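Local coordinates for type IV pilus assembly protein PilF (Thermus thermophilus HB8, PDB 5OIU) that probably hydrolyses ATP as a hexameric AAA+ motor to power the assembly of type IVa pili, at residues 149-154 against 242-247. Numbering follows the deposited sequence.
Sequences GPTGSG and TLHTND. With ATP (adenosine-5'-triphosphate), chain Q.
Gly-149 and Pro-150 lie against Thr-245 and Asn-246, just past the end of strand 238-243, by van der Waals contact alone. Gly-149 C rests 3.3 Å from Thr-245 O, and the ring carbon Pro-150 CB meets Asn-246 OD1 at 3.9 Å. His-244 touches more loosely: with CG anti to the carbonyl carbon (chi1 -65°), the ring turns its CD2 edge to Thr-151 OG1, 4.3 Å away, with ATP O1G also near the ring plane.

Hydrogen bonds act within each segment. Pro-150 to Ser-153 form a type II beta turn, in which Pro-150 O accepts Ser-153 OG at 2.7 Å besides a weak bond from Ser-153 N. An alanine at Ser-153 would probably leave Pro-150 O with that weak backbone bond alone within the turn and let the turn flex. Thr-245 OG1 donates to Asp-247 O; outside the segments it also bonds Thr-148 OG1, which bonds Leu-243 O as well.

Toward the nucleotide, Gly-152 N gives ATP O1G a nearly straight bond of 2.8 Å (169°), while Gly-154 N donates to ATP O3A at 2.9 Å on a more bent line (132°). This is the Walker A P-loop, whose Lys-155 also binds ATP. Backbone amides thus grip the phosphates, while van der Waals packing, largely of polar backbone atoms, lays the loop beside the residues after strand 238-243, with His-244 near the gamma-phosphate.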
loop_
_atom_site.group_PDB
_atom_site.type_symbol
_atom_site.label_atom_id
_atom_site.label_comp_id
_atom_site.label_asym_id
_atom_site.label_seq_id
_atom_site.Cartn_x
_atom_site.Cartn_y
_atom_site.Cartn_z
ATOM N N GLY C 149 -11.915 21.093 8.761
ATOM C CA GLY C 149 -13.080 20.737 9.515
ATOM C C GLY C 149 -14.146 20.255 8.563
ATOM O O GLY C 149 -14.001 20.337 7.337
ATOM N N PRO C 150 -15.234 19.727 9.107
ATOM C CA PRO C 150 -16.375 19.382 8.267
ATOM C C PRO C 150 -17.047 20.650 7.774
ATOM O O PRO C 150 -16.705 21.773 8.162
ATOM C CB PRO C 150 -17.285 18.576 9.200
ATOM C CG PRO C 150 -16.981 19.119 10.538
ATOM C CD PRO C 150 -15.504 19.458 10.529
ATOM N N THR C 151 -18.009 20.446 6.885
ATOM C CA THR C 151 -18.734 21.554 6.281
ATOM C C THR C 151 -19.370 22.437 7.346
ATOM O O THR C 151 -19.921 21.945 8.331
ATOM C CB THR C 151 -19.796 21.005 5.340
ATOM O OG1 THR C 151 -19.152 20.182 4.357
ATOM C CG2 THR C 151 -20.535 22.120 4.684
ATOM N N GLY C 152 -19.264 23.753 7.155
ATOM C CA GLY C 152 -19.918 24.710 8.021
ATOM C C GLY C 152 -19.308 24.864 9.390
ATOM O O GLY C 152 -19.942 25.444 10.272
ATOM N N SER C 153 -18.077 24.400 9.597
ATOM C CA SER C 153 -17.502 24.381 10.936
ATOM C C SER C 153 -16.670 25.614 11.272
ATOM O O SER C 153 -15.937 25.577 12.265
ATOM C CB SER C 153 -16.658 23.113 11.133
ATOM O OG SER C 153 -15.587 23.053 10.218
ATOM N N GLY C 154 -16.776 26.699 10.495
ATOM C CA GLY C 154 -16.101 27.951 10.821
ATOM C C GLY C 154 -14.753 28.180 10.152
ATOM O O GLY C 154 -14.008 29.074 10.584
ATOM N N THR C 242 -7.786 25.891 2.971
ATOM C CA THR C 242 -8.884 25.183 3.614
ATOM C C THR C 242 -8.993 23.787 3.014
ATOM O O THR C 242 -8.932 23.628 1.793
ATOM C CB THR C 242 -10.194 25.961 3.446
ATOM O OG1 THR C 242 -10.214 27.045 4.372
ATOM C CG2 THR C 242 -11.393 25.101 3.713
ATOM N N LEU C 243 -9.109 22.785 3.875
ATOM C CA LEU C 243 -9.223 21.392 3.471
ATOM C C LEU C 243 -10.358 20.746 4.251
ATOM O O LEU C 243 -10.637 21.117 5.392
ATOM C CB LEU C 243 -7.933 20.647 3.726
ATOM C CG LEU C 243 -7.600 19.425 2.896
ATOM C CD1 LEU C 243 -7.410 19.813 1.449
ATOM C CD2 LEU C 243 -6.332 18.781 3.448
ATOM N N HIS C 244 -11.027 19.794 3.624
ATOM C CA HIS C 244 -12.138 19.081 4.251
ATOM C C HIS C 244 -11.645 17.717 4.727
ATOM O O HIS C 244 -11.446 16.796 3.926
ATOM C CB HIS C 244 -13.306 18.965 3.287
ATOM C CG HIS C 244 -13.900 20.288 2.929
ATOM N ND1 HIS C 244 -13.270 21.187 2.091
ATOM C CD2 HIS C 244 -15.059 20.881 3.318
ATOM C CE1 HIS C 244 -14.020 22.269 1.967
ATOM N NE2 HIS C 244 -15.113 22.108 2.698
ATOM N N THR C 245 -11.390 17.632 6.032
ATOM C CA THR C 245 -11.113 16.408 6.769
ATOM C C THR C 245 -11.752 16.565 8.138
ATOM O O THR C 245 -12.089 17.673 8.554
ATOM C CB THR C 245 -9.609 16.136 6.955
ATOM O OG1 THR C 245 -9.058 17.109 7.855
ATOM C CG2 THR C 245 -8.869 16.184 5.625
ATOM N N ASN C 246 -11.898 15.466 8.864
ATOM C CA ASN C 246 -12.550 15.560 10.157
ATOM C C ASN C 246 -11.557 15.568 11.316
ATOM O O ASN C 246 -11.952 15.427 12.476
ATOM C CB ASN C 246 -13.588 14.446 10.294
ATOM C CG ASN C 246 -14.974 14.920 9.864
ATOM O OD1 ASN C 246 -15.163 15.321 8.710
ATOM N ND2 ASN C 246 -15.937 14.927 10.800
ATOM N N ASP C 247 -10.290 15.823 11.033
ATOM C CA ASP C 247 -9.239 15.606 12.010
ATOM C C ASP C 247 -7.970 16.239 11.462
ATOM O O ASP C 247 -7.760 16.254 10.247
ATOM C CB ASP C 247 -9.080 14.098 12.244
ATOM C CG ASP C 247 -7.824 13.737 12.987
ATOM O OD1 ASP C 247 -7.769 13.953 14.217
ATOM O OD2 ASP C 247 -6.902 13.213 12.331
HETATM P PG ATP Q . -18.129 26.107 4.469
HETATM O O1G ATP Q . -17.988 24.620 4.777
HETATM O O2G ATP Q . -16.960 26.691 3.703
HETATM O O3G ATP Q . -19.454 26.506 3.871
HETATM P PB ATP Q . -16.994 27.241 6.856
HETATM O O1B ATP Q . -16.414 25.963 7.403
HETATM O O2B ATP Q . -16.125 28.254 6.149
HETATM O O3B ATP Q . -18.228 26.884 5.887
HETATM P PA ATP Q . -18.029 29.605 7.983
HETATM O O1A ATP Q . -16.923 30.557 8.350
HETATM O O2A ATP Q . -18.751 29.809 6.672
HETATM O O3A ATP Q . -17.653 28.043 8.081
HETATM O "O5'" ATP Q . -19.066 29.762 9.196
HETATM C "C5'" ATP Q . -20.307 29.063 9.233
HETATM C "C4'" ATP Q . -21.194 29.804 10.225
HETATM O "O4'" ATP Q . -20.659 29.719 11.551
HETATM C "C3'" ATP Q . -21.262 31.273 9.856
HETATM O "O3'" ATP Q . -22.647 31.628 10.035
HETATM C "C2'" ATP Q . -20.302 31.932 10.842
HETATM O "O2'" ATP Q . -20.581 33.318 11.113
HETATM C "C1'" ATP Q . -20.389 31.019 12.068
HETATM N N9 ATP Q . -19.130 30.949 12.836
HETATM C C8 ATP Q . -17.917 30.680 12.304
HETATM N N7 ATP Q . -16.957 30.673 13.265
HETATM C C5 ATP Q . -17.548 30.949 14.439
HETATM C C6 ATP Q . -17.097 31.093 15.841
HETATM N N6 ATP Q . -15.791 30.949 16.182
HETATM N N1 ATP Q . -18.031 31.375 16.773
HETATM C C2 ATP Q . -19.330 31.517 16.437
HETATM N N3 ATP Q . -19.812 31.398 15.184
HETATM C C4 ATP Q . -18.985 31.120 14.153
#